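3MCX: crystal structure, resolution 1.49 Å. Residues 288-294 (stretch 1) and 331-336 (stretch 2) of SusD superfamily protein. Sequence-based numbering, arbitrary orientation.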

# COMPACT_ATOMS: atom_id res chain seq x y z
N TRP A 288 7.71 -18.53 -9.63
CA TRP A 288 7.33 -17.72 -8.51
C TRP A 288 5.96 -17.09 -8.60
O TRP A 288 5.40 -16.73 -7.57
CB TRP A 288 8.36 -16.60 -8.28
CG TRP A 288 9.71 -17.11 -7.96
CD1 TRP A 288 10.74 -17.35 -8.82
CD2 TRP A 288 10.20 -17.45 -6.66
NE1 TRP A 288 11.86 -17.81 -8.14
CE2 TRP A 288 11.54 -17.88 -6.81
CE3 TRP A 288 9.63 -17.42 -5.38
CZ2 TRP A 288 12.30 -18.30 -5.72
CZ3 TRP A 288 10.41 -17.83 -4.29
CH2 TRP A 288 11.73 -18.24 -4.47
N ASN A 289 5.40 -16.95 -9.79
CA ASN A 289 4.18 -16.18 -9.92
C ASN A 289 3.03 -16.72 -9.07
O ASN A 289 2.80 -17.93 -9.03
CB ASN A 289 3.72 -16.17 -11.40
CG ASN A 289 2.38 -15.53 -11.60
OD1 ASN A 289 1.35 -16.15 -11.25
ND2 ASN A 289 2.35 -14.30 -12.13
N ASN A 290 2.33 -15.82 -8.41
CA ASN A 290 1.00 -16.17 -7.91
C ASN A 290 0.02 -15.03 -7.88
O ASN A 290 -0.88 -15.03 -7.05
CB ASN A 290 1.02 -16.90 -6.57
CG ASN A 290 -0.20 -17.81 -6.42
OD1 ASN A 290 -0.85 -18.12 -7.43
ND2 ASN A 290 -0.52 -18.26 -5.19
N LEU A 291 0.19 -14.05 -8.77
CA LEU A 291 -0.73 -12.93 -8.91
C LEU A 291 -1.02 -12.74 -10.38
O LEU A 291 -0.10 -12.59 -11.20
CB LEU A 291 -0.15 -11.65 -8.32
CG LEU A 291 0.02 -11.66 -6.79
CD1 LEU A 291 1.06 -10.64 -6.35
CD2 LEU A 291 -1.30 -11.42 -6.04
N ILE A 292 -2.31 -12.74 -10.72
CA ILE A 292 -2.77 -12.43 -12.06
C ILE A 292 -3.99 -11.55 -11.94
O ILE A 292 -4.63 -11.50 -10.89
CB ILE A 292 -3.08 -13.68 -12.90
CG1 ILE A 292 -4.15 -14.59 -12.26
CG2 ILE A 292 -1.76 -14.48 -13.18
CD1 ILE A 292 -4.68 -15.73 -13.14
N LEU A 293 -4.33 -10.87 -13.03
CA LEU A 293 -5.51 -10.02 -13.09
C LEU A 293 -6.76 -10.87 -13.28
O LEU A 293 -6.73 -11.88 -14.02
CB LEU A 293 -5.36 -9.02 -14.23
CG LEU A 293 -4.13 -8.09 -14.11
CD1 LEU A 293 -3.86 -7.29 -15.41
CD2 LEU A 293 -4.29 -7.13 -12.91
N SER A 294 -7.85 -10.46 -12.64
CA SER A 294 -9.13 -11.13 -12.78
C SER A 294 -9.90 -10.64 -14.00
O SER A 294 -9.61 -9.59 -14.59
CB SER A 294 -9.97 -10.88 -11.54
OG SER A 294 -10.37 -9.52 -11.53
N GLU A 331 -5.78 -14.82 -22.03
CA GLU A 331 -6.17 -13.51 -21.62
C GLU A 331 -5.00 -12.66 -21.11
O GLU A 331 -3.97 -13.19 -20.70
CB GLU A 331 -7.27 -13.63 -20.56
CG GLU A 331 -8.51 -14.36 -21.04
CD GLU A 331 -9.17 -13.64 -22.17
OE1 GLU A 331 -9.37 -12.40 -22.03
OE2 GLU A 331 -9.41 -14.33 -23.18
N LYS A 332 -5.14 -11.35 -21.15
CA LYS A 332 -4.07 -10.45 -20.75
C LYS A 332 -4.04 -10.26 -19.23
O LYS A 332 -4.27 -9.17 -18.71
CB LYS A 332 -4.20 -9.14 -21.51
CG LYS A 332 -4.03 -9.30 -22.97
CD LYS A 332 -4.08 -7.95 -23.71
CE LYS A 332 -3.93 -8.14 -25.22
NZ LYS A 332 -3.71 -6.78 -25.84
N VAL A 333 -3.72 -11.36 -18.53
CA VAL A 333 -3.85 -11.38 -17.08
C VAL A 333 -2.55 -11.11 -16.32
O VAL A 333 -2.56 -11.12 -15.11
CB VAL A 333 -4.44 -12.73 -16.61
CG1 VAL A 333 -5.84 -12.93 -17.24
CG2 VAL A 333 -3.48 -13.94 -16.91
N TYR A 334 -1.46 -10.76 -17.01
CA TYR A 334 -0.22 -10.44 -16.31
C TYR A 334 -0.08 -8.92 -16.22
O TYR A 334 -0.23 -8.23 -17.23
CB TYR A 334 0.99 -11.06 -17.03
CG TYR A 334 0.96 -12.57 -16.93
CD1 TYR A 334 0.19 -13.30 -17.77
CD2 TYR A 334 1.69 -13.27 -15.96
CE1 TYR A 334 0.10 -14.67 -17.68
CE2 TYR A 334 1.61 -14.66 -15.86
CZ TYR A 334 0.85 -15.35 -16.75
OH TYR A 334 0.77 -16.74 -16.72
N LEU A 335 0.12 -8.41 -15.01
CA LEU A 335 0.29 -6.99 -14.77
C LEU A 335 1.75 -6.63 -14.96
O LEU A 335 2.60 -7.25 -14.31
CB LEU A 335 -0.15 -6.66 -13.34
CG LEU A 335 -0.08 -5.18 -12.95
CD1 LEU A 335 -1.01 -4.37 -13.81
CD2 LEU A 335 -0.32 -4.98 -11.44
N ALA A 336 2.05 -5.64 -15.79
CA ALA A 336 3.44 -5.31 -16.16
C ALA A 336 3.96 -4.01 -15.50
O ALA A 336 4.83 -3.36 -16.04
CB ALA A 336 3.57 -5.23 -17.69
O HOH W 1 0.75 -10.62 -13.14

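The two stretches meet at a single direct hydrogen bond. Leu293 N donates to Val333 O over 2.7 Å with an N-H...O angle of 172°, so the hydrogen lies almost on the line between donor and acceptor. Val333 O also lies 3.3 Å from Ile292 CA. A second, indirect link runs through water 1, which donates to Leu291 O (2.9 Å) and accepts from Leu335 N (3.0 Å), joining backbone groups that do not meet directly. The touching segments run 114° apart end to end, and the closest CA pair is Leu293 CA with Val333 CA at 4.5 Å.

Side chains pack around this polar center. Leu293, whose CA-to-CB bond points toward stretch 2, gives up the largest area, 94 Å². With chi1 at -59° (m) and chi2 at 169° (t), Leu293 CD1 and CD2 both approach Leu335 CB, at 4.3 and 4.2 Å, while CD1 also lies 3.8 Å from Lys332 O. Lys332 O finds no hydrogen-bonding partner in the model. The Lys332 side chain, m at chi1 and extended thereafter, leads away from the contact.

The CA-to-CB bond of Ile292 points sideways, and the side chain adopts the p rotamer (chi1 59°). Ile292 CB lies 4.0 Å from Val333 CG2, and Ile292 CG2 sits over one face of the Tyr334 ring, 4.3 Å from Tyr334 CE2. Tyr334 starts from a CA-to-CB bond pointing away, but chi1 of -67° (m) and chi2 of 81° place its ring so that the far end comes nearer to stretch 1.

The CA-to-CB bond of Asn289, t at chi1, points toward stretch 2, and the side chain approaches the same ring obliquely, with Asn289 ND2 3.8 Å from Tyr334 CE2. Asn289 ND2 donates a hydrogen bond to Leu291 O at 3.1 Å and 142°, which ties the amide to the backbone of Leu291 within the same stretch, beside the ring.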